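Local coordinates for MutS2 protein (Thermus thermophilus, PDB 2ZQE), which carries an Smr endonuclease domain and probably cuts DNA intermediates to suppress homologous recombination, at residues V21-A24 / L25-R29. Numbering follows the deposited sequence.
Sequences VDQA and LEEAR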
ATOM      1  N   VAL A  21       5.892  -0.059   4.073  1.00  5.72           N
ATOM      2  CA  VAL A  21       5.472   0.125   2.678  1.00  5.41           C
ATOM      3  C   VAL A  21       6.686   0.229   1.747  1.00  5.96           C
ATOM      4  O   VAL A  21       6.725  -0.400   0.688  1.00  6.82           O
ATOM      5  CB  VAL A  21       4.528   1.327   2.507  1.00  5.48           C
ATOM      6  CG1 VAL A  21       4.366   1.680   1.032  1.00  4.57           C
ATOM      7  CG2 VAL A  21       3.173   0.994   3.131  1.00  5.54           C
ATOM      8  N   ASP A  22       7.686   0.990   2.162  1.00  6.09           N
ATOM      9  CA  ASP A  22       8.922   1.121   1.393  1.00  6.50           C
ATOM     10  C   ASP A  22       9.563  -0.255   1.145  1.00  7.36           C
ATOM     11  O   ASP A  22       9.942  -0.573   0.010  1.00  7.54           O
ATOM     12  CB  ASP A  22       9.880   2.056   2.135  1.00  7.17           C
ATOM     13  CG  ASP A  22      11.233   2.154   1.472  1.00  8.82           C
ATOM     14  OD1 ASP A  22      11.286   2.431   0.253  1.00 10.37           O
ATOM     15  OD2 ASP A  22      12.253   1.951   2.177  1.00 13.56           O
ATOM     16  N   GLN A  23       9.624  -1.079   2.192  1.00  7.47           N
ATOM     17  CA  GLN A  23      10.172  -2.432   2.082  1.00  7.85           C
ATOM     18  C   GLN A  23       9.316  -3.338   1.203  1.00  7.54           C
ATOM     19  O   GLN A  23       9.839  -4.094   0.361  1.00  7.72           O
ATOM     20  CB  GLN A  23      10.374  -3.055   3.466  1.00  8.85           C
ATOM     21  CG  GLN A  23      11.139  -4.378   3.424  1.00 12.63           C
ATOM     22  CD  GLN A  23      12.551  -4.238   2.842  1.00 18.39           C
ATOM     23  OE1 GLN A  23      13.195  -3.186   2.969  1.00 21.71           O
ATOM     24  NE2 GLN A  23      13.038  -5.311   2.200  1.00 18.74           N
ATOM     25  N   ALA A  24       7.996  -3.270   1.387  1.00  6.39           N
ATOM     26  CA  ALA A  24       7.094  -4.120   0.613  1.00  6.64           C
ATOM     27  C   ALA A  24       7.137  -3.789  -0.884  1.00  6.19           C
ATOM     28  O   ALA A  24       7.058  -4.697  -1.718  1.00  6.90           O
ATOM     29  CB  ALA A  24       5.670  -4.015   1.155  1.00  6.73           C
ATOM     30  N   LEU A  25       7.267  -2.503  -1.224  1.00  6.26           N
ATOM     31  CA  LEU A  25       7.377  -2.096  -2.637  1.00  5.70           C
ATOM     32  C   LEU A  25       8.696  -2.618  -3.199  1.00  6.31           C
ATOM     33  O   LEU A  25       8.741  -3.155  -4.313  1.00  6.76           O
ATOM     34  CB  LEU A  25       7.319  -0.568  -2.777  1.00  6.10           C
ATOM     35  CG  LEU A  25       5.940   0.048  -2.508  1.00  4.76           C
ATOM     36  CD1 LEU A  25       6.066   1.562  -2.313  1.00  7.61           C
ATOM     37  CD2 LEU A  25       4.974  -0.275  -3.642  1.00  7.32           C
ATOM     38  N   GLU A  26       9.755  -2.505  -2.399  1.00  6.31           N
ATOM     39  CA  GLU A  26      11.066  -2.998  -2.833  1.00  7.59           C
ATOM     40  C   GLU A  26      11.008  -4.499  -3.136  1.00  7.71           C
ATOM     41  O   GLU A  26      11.497  -4.957  -4.179  1.00  7.50           O
ATOM     42  CB  GLU A  26      12.131  -2.704  -1.771  1.00  7.52           C
ATOM     43  CG  GLU A  26      13.583  -2.881  -2.270  1.00 10.58           C
ATOM     44  CD  GLU A  26      14.015  -1.908  -3.376  1.00 13.28           C
ATOM     45  OE1 GLU A  26      13.288  -0.942  -3.714  1.00 14.34           O
ATOM     46  OE2 GLU A  26      15.144  -2.097  -3.905  1.00 16.35           O
ATOM     47  N   GLU A  27      10.402  -5.257  -2.226  1.00  8.02           N
ATOM     48  CA  GLU A  27      10.322  -6.703  -2.366  1.00  9.15           C
ATOM     49  C   GLU A  27       9.411  -7.096  -3.529  1.00  9.01           C
ATOM     50  O   GLU A  27       9.713  -8.024  -4.278  1.00  9.39           O
ATOM     51  CB  GLU A  27       9.869  -7.351  -1.049  1.00  8.54           C
ATOM     52  CG  GLU A  27      10.954  -7.236   0.024  1.00 10.27           C
ATOM     53  CD  GLU A  27      10.566  -7.837   1.364  1.00 11.27           C
ATOM     54  OE1 GLU A  27       9.570  -8.578   1.438  1.00 16.03           O
ATOM     55  OE2 GLU A  27      11.295  -7.580   2.347  1.00 16.08           O
ATOM     56  N   ALA A  28       8.306  -6.381  -3.691  1.00  8.90           N
ATOM     57  CA  ALA A  28       7.349  -6.694  -4.756  1.00  8.62           C
ATOM     58  C   ALA A  28       8.013  -6.501  -6.121  1.00  9.14           C
ATOM     59  O   ALA A  28       7.883  -7.362  -6.993  1.00  8.85           O
ATOM     60  CB  ALA A  28       6.090  -5.836  -4.634  1.00  9.15           C
ATOM     61  N   ARG A  29       8.761  -5.411  -6.289  1.00  9.38           N
ATOM     62  CA  ARG A  29       9.505  -5.194  -7.540  1.00 10.57           C
ATOM     63  C   ARG A  29      10.665  -6.188  -7.723  1.00 10.49           C
ATOM     64  O   ARG A  29      10.929  -6.635  -8.849  1.00 10.65           O
ATOM     65  CB  ARG A  29      10.003  -3.753  -7.657  1.00 11.63           C
ATOM     66  CG  ARG A  29       8.868  -2.798  -8.077  1.00 14.89           C
ATOM     67  CD  ARG A  29       9.371  -1.557  -8.818  1.00 20.86           C
ATOM     68  NE  ARG A  29       9.800  -1.849 -10.189  1.00 24.92           N
ATOM     69  CZ  ARG A  29      11.065  -2.022 -10.570  1.00 26.71           C
ATOM     70  NH1 ARG A  29      12.054  -1.928  -9.687  1.00 27.64           N
ATOM     71  NH2 ARG A  29      11.345  -2.284 -11.842  1.00 27.59           N
TER
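Val21 and Leu25, one turn apart on the same helix, run alongside each other with their methyls directed to the same side of it, CG1 of Val21 touching CD1 of Leu25 at 3.8 Å. Val21 CG1 stands anti to its own backbone N (chi1 167°), which brings this branch to the leucine. Leu25 also leans back over the preceding turn, its CG 3.3 Å from Val21 O, while its backbone N gives that same oxygen a nearly straight bond of 2.9 Å. The methyl of Ala28 sits just as near Ala24 O, the carbonyl that accepts its N-H. These four residues form the buried stripe of helix 14-30, the connection of the beta-alpha-beta unit between parallel strands 6-8 and 35-39 in the Smr domain. The stripe packs on the mixed sheet: Val21 meets Leu38, Ala24 meets Leu36, Leu25 reaches Leu36, Val79 and Leu81, and Ala28 rests on Leu81. The exposed side is held by polar groups with much less packing. Gln23 bends at chi2 (61°) so that its amide turns along the helix, and NE2 donates to Glu27 OE2 at 2.9 Å. The acceptor lies almost in the amide plane, but the amide and carboxylate planes are 72° apart, and NE2 reaches OE2 from its anti side. Beneath this bridge, the aliphatic CG of Glu27 comes within 3.4 Å of Gln23 O, the carbonyl bonded to Glu27 N. Asp22 and Glu26 make the other i to i+4 pair of this outer side; their like-charged oxygens OD1 and OE1 stay 5.6 Å apart, and each forms a salt bridge to Arg60, whose guanidinium probably offsets their mutual repulsion.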